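Fatty acyl CoA synthetase FADD13 (FATTY-ACYL-CoA SYNTHETASE) (Mycobacterium tuberculosis, PDB 3R44) is a member of the ANL superfamily of AMP-binding enzymes, with a large AMP-binding region followed by a smaller C-terminal domain. Local coordinates at residues Ser204-Arg209 against Phe286-Thr291; Asn308-Gln313 against Leu327-Ala332. One frame throughout, in Å; residues are numbered along the deposited sequence.

Contact 1. Residues Ser204-Arg209 against Phe286-Thr291; sequences STIDVR and FRYFIT
Arg287, just before strand 288-291, and Tyr288, its first residue, converge on one backbone oxygen, that of Asp207, and illustrate how a single carbonyl can tie a loop to a sheet. Arg287 NH2 donates to Asp207 O over 2.9 Å, with the oxygen lying in the guanidinium plane. The hydroxyl of Tyr288 reaches the same Asp207 O at 2.7 Å, coming from the opposite face of the carbonyl and standing well above its plane. Val208 N makes a weak bond back to Ile206 O, so the doubly gripped carbonyl belongs to the centre of an inverse gamma turn.

The second theme is charge. Arg209 takes Asp207 side-on, its NE pointing almost straight at OD1 (177° at the hydrogen) and its NH2 forming a salt bridge to Asp207 OD2 at 2.9 Å. The guanidinium so held lies flat on that of Arg287, centres 3.7 Å apart and planes 7° apart. The Arg287 chain bends at chi3 (-61°), swinging NE out of line, whereas the Arg209 chain runs extended from CG to NE. A water joins Asp207 OD2 to Arg287 NE, and Asp212 supplies Arg287 NH2 with a salt bridge.

The apolar part is small: Ile206 CD1 meets Ile290 CD1 at 3.6 Å and lies equally near the Tyr288 hydroxyl oxygen, the side chains of Ile206 and Tyr288 crossing at about a right angle.

The stacking of two like charges is consistent with the carboxylates of Asp207 and Asp212 nearby. Asp207 pairs directly with Arg209 and through water with Arg287, while Asp212 binds Arg287 and also accepts from the backbone N of Arg209; together they would be expected to offset much of the repulsion between the guanidinium groups.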
loop_
_atom_site.group_PDB
_atom_site.type_symbol
_atom_site.label_atom_id
_atom_site.label_comp_id
_atom_site.label_asym_id
_atom_site.label_seq_id
_atom_site.Cartn_x
_atom_site.Cartn_y
_atom_site.Cartn_z
ATOM N N SER A 204 5.558 -11.240 -13.425
ATOM C CA SER A 204 6.808 -11.502 -14.178
ATOM C C SER A 204 8.085 -11.397 -13.390
ATOM O O SER A 204 9.151 -11.782 -13.883
ATOM C CB SER A 204 6.956 -10.564 -15.387
ATOM O OG SER A 204 5.926 -10.824 -16.310
ATOM N N THR A 205 8.007 -10.892 -12.162
ATOM C CA THR A 205 9.178 -10.635 -11.363
ATOM C C THR A 205 9.288 -11.637 -10.195
ATOM O O THR A 205 10.352 -12.161 -9.953
ATOM C CB THR A 205 9.175 -9.170 -10.818
ATOM O OG1 THR A 205 9.021 -8.247 -11.924
ATOM C CG2 THR A 205 10.463 -8.901 -10.000
ATOM N N ILE A 206 8.200 -11.888 -9.484
ATOM C CA ILE A 206 8.310 -12.806 -8.327
ATOM C C ILE A 206 8.133 -14.231 -8.810
ATOM O O ILE A 206 7.544 -14.450 -9.880
ATOM C CB ILE A 206 7.283 -12.501 -7.222
ATOM C CG1 ILE A 206 5.857 -12.807 -7.649
ATOM C CG2 ILE A 206 7.396 -11.048 -6.749
ATOM C CD1 ILE A 206 4.865 -12.570 -6.447
ATOM N N ASP A 207 8.583 -15.210 -8.004
ATOM C CA ASP A 207 8.397 -16.600 -8.355
ATOM C C ASP A 207 6.969 -17.028 -8.014
ATOM O O ASP A 207 6.735 -17.658 -6.993
ATOM C CB ASP A 207 9.445 -17.476 -7.667
ATOM C CG ASP A 207 9.312 -18.972 -8.005
ATOM O OD1 ASP A 207 8.525 -19.426 -8.901
ATOM O OD2 ASP A 207 10.042 -19.714 -7.337
ATOM N N VAL A 208 6.011 -16.648 -8.850
ATOM C CA VAL A 208 4.611 -17.068 -8.704
ATOM C C VAL A 208 4.300 -18.061 -9.825
ATOM O O VAL A 208 4.819 -17.902 -10.963
ATOM C CB VAL A 208 3.635 -15.894 -8.713
ATOM C CG1 VAL A 208 3.700 -15.097 -10.038
ATOM C CG2 VAL A 208 2.178 -16.385 -8.393
ATOM N N ARG A 209 3.509 -19.094 -9.506
ATOM C CA ARG A 209 3.283 -20.250 -10.398
ATOM C C ARG A 209 1.807 -20.534 -10.580
ATOM O O ARG A 209 1.005 -20.265 -9.691
ATOM C CB ARG A 209 3.973 -21.475 -9.808
ATOM C CG ARG A 209 5.445 -21.258 -9.501
ATOM C CD ARG A 209 6.044 -22.460 -8.813
ATOM N NE ARG A 209 7.360 -22.123 -8.321
ATOM C CZ ARG A 209 8.098 -22.951 -7.593
ATOM N NH1 ARG A 209 7.630 -24.142 -7.253
ATOM N NH2 ARG A 209 9.299 -22.563 -7.186
ATOM N N PHE A 286 4.576 -24.105 1.686
ATOM C CA PHE A 286 4.700 -22.643 1.808
ATOM C C PHE A 286 6.119 -22.204 1.408
ATOM O O PHE A 286 7.117 -22.716 1.951
ATOM C CB PHE A 286 4.426 -22.194 3.246
ATOM C CG PHE A 286 4.239 -20.742 3.346
ATOM C CD1 PHE A 286 3.004 -20.182 3.104
ATOM C CD2 PHE A 286 5.335 -19.902 3.492
ATOM C CE1 PHE A 286 2.842 -18.809 3.143
ATOM C CE2 PHE A 286 5.189 -18.501 3.458
ATOM C CZ PHE A 286 3.942 -17.975 3.312
ATOM N N ARG A 287 6.242 -21.326 0.440
ATOM C CA ARG A 287 7.551 -20.930 -0.048
ATOM C C ARG A 287 8.017 -19.598 0.473
ATOM O O ARG A 287 9.171 -19.493 0.846
ATOM C CB ARG A 287 7.583 -20.898 -1.589
ATOM C CG ARG A 287 7.108 -22.186 -2.213
ATOM C CD ARG A 287 7.634 -22.370 -3.668
ATOM N NE ARG A 287 7.145 -21.285 -4.538
ATOM C CZ ARG A 287 5.944 -21.230 -5.122
ATOM N NH1 ARG A 287 5.039 -22.192 -4.956
ATOM N NH2 ARG A 287 5.660 -20.180 -5.925
ATOM N N TYR A 288 7.177 -18.565 0.411
ATOM C CA TYR A 288 7.604 -17.242 0.853
ATOM C C TYR A 288 6.474 -16.284 1.201
ATOM O O TYR A 288 5.370 -16.401 0.708
ATOM C CB TYR A 288 8.547 -16.583 -0.219
ATOM C CG TYR A 288 7.904 -16.356 -1.541
ATOM C CD1 TYR A 288 7.233 -15.169 -1.827
ATOM C CD2 TYR A 288 7.968 -17.325 -2.524
ATOM C CE1 TYR A 288 6.698 -14.968 -3.031
ATOM C CE2 TYR A 288 7.416 -17.144 -3.745
ATOM C CZ TYR A 288 6.745 -15.949 -4.000
ATOM O OH TYR A 288 6.119 -15.680 -5.200
ATOM N N PHE A 289 6.804 -15.279 1.988
ATOM C CA PHE A 289 5.938 -14.171 2.196
ATOM C C PHE A 289 6.356 -12.998 1.335
ATOM O O PHE A 289 7.517 -12.830 1.053
ATOM C CB PHE A 289 6.007 -13.715 3.646
ATOM C CG PHE A 289 5.375 -14.667 4.634
ATOM C CD1 PHE A 289 3.990 -14.694 4.835
ATOM C CD2 PHE A 289 6.183 -15.524 5.354
ATOM C CE1 PHE A 289 3.416 -15.569 5.767
ATOM C CE2 PHE A 289 5.621 -16.427 6.269
ATOM C CZ PHE A 289 4.238 -16.433 6.480
ATOM N N ILE A 290 5.378 -12.216 0.886
ATOM C CA ILE A 290 5.618 -10.949 0.204
ATOM C C ILE A 290 5.271 -9.923 1.269
ATOM O O ILE A 290 4.146 -9.932 1.748
ATOM C CB ILE A 290 4.680 -10.725 -0.967
ATOM C CG1 ILE A 290 4.846 -11.847 -1.989
ATOM C CG2 ILE A 290 4.990 -9.346 -1.636
ATOM C CD1 ILE A 290 3.811 -11.818 -3.136
ATOM N N THR A 291 6.215 -9.099 1.681
ATOM C CA THR A 291 5.982 -8.178 2.781
ATOM C C THR A 291 6.168 -6.747 2.319
ATOM O O THR A 291 7.026 -6.435 1.519
ATOM C CB THR A 291 6.910 -8.434 3.995
ATOM O OG1 THR A 291 8.257 -8.164 3.619
ATOM C CG2 THR A 291 6.880 -9.904 4.414
HETATM O O HOH W 1 9.575 -19.649 -4.510
#

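Contact 2. Residues Asn308-Gln313 against Leu327-Ala332; sequences NIEVVQ and LLSEDA
Gln313 and Leu327 form an antiparallel hydrogen-bonded pair: Leu327 N donates to Gln313 O at 2.7 Å and Gln313 N returns a longer bond to Leu327 O, 3.2 Å. One residue back, the CA of Val312 makes a C-H...O contact with the same Leu327 O.

Side-chain packing is mixed in character. The Gln313 and Leu327 side chains lie side by side on one face of the sheet, NE2 of Gln313 being 3.7 Å from CD2 of Leu327. Val312 CG2 touches Ser329 OG at 3.3 Å, and the methyl of Ala332 rests against Val311 O. The Glu310 chain runs extended beyond CG, and its OE1 lies 3.0 Å from Ser329 CB.

Water completes the polar contacts. One molecule donates to both Val311 O and Leu327 O and accepts from Gln313 NE2; another accepts from that same nitrogen and donates to Ala332 O. The amide thus bridges to the turn beyond Leu327, while its OE1 accepts from Met296 N.

Strand 310-316 has strand 324-327 on one flank and the parallel strand 288-291 on the other. Helix 298-306 touches Ile309 through Tyr304 and Ala332 through Ile301.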
loop_
_atom_site.group_PDB
_atom_site.type_symbol
_atom_site.label_atom_id
_atom_site.label_comp_id
_atom_site.label_asym_id
_atom_site.label_seq_id
_atom_site.Cartn_x
_atom_site.Cartn_y
_atom_site.Cartn_z
ATOM N N ASN A 308 12.647 -23.081 6.198
ATOM C CA ASN A 308 12.594 -23.088 4.730
ATOM C C ASN A 308 11.551 -22.142 4.138
ATOM O O ASN A 308 10.862 -22.499 3.174
ATOM C CB ASN A 308 12.341 -24.485 4.170
ATOM C CG ASN A 308 13.428 -25.440 4.524
ATOM O OD1 ASN A 308 13.282 -26.283 5.425
ATOM N ND2 ASN A 308 14.551 -25.309 3.830
ATOM N N ILE A 309 11.412 -20.966 4.738
ATOM C CA ILE A 309 10.480 -19.954 4.224
ATOM C C ILE A 309 11.249 -18.720 3.908
ATOM O O ILE A 309 12.001 -18.247 4.755
ATOM C CB ILE A 309 9.351 -19.629 5.223
ATOM C CG1 ILE A 309 8.536 -20.911 5.509
ATOM C CG2 ILE A 309 8.471 -18.436 4.741
ATOM C CD1 ILE A 309 7.548 -20.742 6.697
ATOM N N GLU A 310 11.025 -18.167 2.714
ATOM C CA GLU A 310 11.749 -16.965 2.287
ATOM C C GLU A 310 10.881 -15.728 2.411
ATOM O O GLU A 310 9.700 -15.837 2.685
ATOM C CB GLU A 310 12.290 -17.151 0.883
ATOM C CG GLU A 310 13.514 -18.072 0.945
ATOM C CD GLU A 310 14.185 -18.325 -0.374
ATOM O OE1 GLU A 310 13.509 -18.302 -1.418
ATOM O OE2 GLU A 310 15.407 -18.582 -0.363
ATOM N N VAL A 311 11.472 -14.555 2.203
ATOM C CA VAL A 311 10.735 -13.314 2.302
ATOM C C VAL A 311 11.062 -12.448 1.087
ATOM O O VAL A 311 12.233 -12.292 0.735
ATOM C CB VAL A 311 11.060 -12.568 3.631
ATOM C CG1 VAL A 311 10.200 -11.361 3.775
ATOM C CG2 VAL A 311 10.787 -13.497 4.852
ATOM N N VAL A 312 10.028 -11.952 0.417
ATOM C CA VAL A 312 10.155 -10.931 -0.620
ATOM C C VAL A 312 9.726 -9.589 -0.013
ATOM O O VAL A 312 8.729 -9.503 0.730
ATOM C CB VAL A 312 9.291 -11.286 -1.848
ATOM C CG1 VAL A 312 9.183 -10.092 -2.850
ATOM C CG2 VAL A 312 9.810 -12.648 -2.454
ATOM N N GLN A 313 10.498 -8.556 -0.313
ATOM C CA GLN A 313 10.242 -7.218 0.212
ATOM C C GLN A 313 10.251 -6.250 -0.946
ATOM O O GLN A 313 10.672 -6.610 -2.028
ATOM C CB GLN A 313 11.346 -6.843 1.220
ATOM C CG GLN A 313 11.378 -7.659 2.435
ATOM C CD GLN A 313 12.633 -7.406 3.229
ATOM O OE1 GLN A 313 12.679 -6.444 3.985
ATOM N NE2 GLN A 313 13.663 -8.259 3.052
ATOM N N LEU A 327 12.737 -6.880 -3.724
ATOM C CA LEU A 327 13.964 -7.550 -3.239
ATOM C C LEU A 327 13.609 -9.005 -3.196
ATOM O O LEU A 327 12.866 -9.470 -2.317
ATOM C CB LEU A 327 14.386 -6.991 -1.881
ATOM C CG LEU A 327 15.635 -7.624 -1.262
ATOM C CD1 LEU A 327 16.814 -7.147 -2.101
ATOM C CD2 LEU A 327 15.802 -7.266 0.214
ATOM N N LEU A 328 14.094 -9.736 -4.175
ATOM C CA LEU A 328 13.741 -11.117 -4.290
ATOM C C LEU A 328 14.329 -11.946 -3.123
ATOM O O LEU A 328 15.253 -11.521 -2.410
ATOM C CB LEU A 328 14.083 -11.632 -5.719
ATOM C CG LEU A 328 13.360 -10.854 -6.864
ATOM C CD1 LEU A 328 13.666 -11.453 -8.231
ATOM C CD2 LEU A 328 11.877 -10.776 -6.644
ATOM N N SER A 329 13.722 -13.109 -2.894
ATOM C CA SER A 329 14.104 -14.025 -1.845
ATOM C C SER A 329 15.610 -14.308 -1.738
ATOM O O SER A 329 16.201 -14.235 -0.666
ATOM C CB SER A 329 13.384 -15.339 -2.113
ATOM O OG SER A 329 12.021 -15.075 -2.432
ATOM N N GLU A 330 16.224 -14.619 -2.870
ATOM C CA GLU A 330 17.669 -14.889 -2.933
ATOM C C GLU A 330 18.544 -13.780 -2.302
ATOM O O GLU A 330 19.675 -14.051 -1.886
ATOM C CB GLU A 330 18.088 -15.122 -4.402
ATOM N N ASP A 331 17.999 -12.552 -2.222
ATOM C CA ASP A 331 18.716 -11.340 -1.816
ATOM C C ASP A 331 18.329 -10.835 -0.393
ATOM O O ASP A 331 18.874 -9.831 0.101
ATOM C CB ASP A 331 18.404 -10.233 -2.855
ATOM C CG ASP A 331 19.033 -10.496 -4.242
ATOM O OD1 ASP A 331 20.040 -11.208 -4.247
ATOM O OD2 ASP A 331 18.520 -9.973 -5.295
ATOM N N ALA A 332 17.372 -11.493 0.267
ATOM C CA ALA A 332 16.789 -10.929 1.539
ATOM C C ALA A 332 17.845 -10.668 2.616
ATOM O O ALA A 332 17.832 -9.653 3.316
ATOM C CB ALA A 332 15.676 -11.820 2.062
HETATM O O HOH W 2 13.452 -10.027 0.585
HETATM O O HOH W 3 14.215 -14.702 2.082
HETATM O O HOH W 4 16.134 -7.894 3.803
#

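In the fold
Both contacts reach one mixed sheet in the AMP-binding region, and their centres lie about 8 Å apart. Contact 1 sets the loop after helix 192-205 against strand 288-291; contact 2 pairs the next strand, 310-316, with 324-327. Parallel pairing joins them, Phe289 O lying 2.7 Å from Val312 N and Thr291 N 2.7 Å from Val312 O, both probable hydrogen bonds. Packing adds Tyr288 CB against Glu310 O. In sequence, all of contact 1 precedes contact 2. The bound histidine has a separate pocket that includes His192, Glu193 and His196, residues of the helix whose far end leads into contact 1.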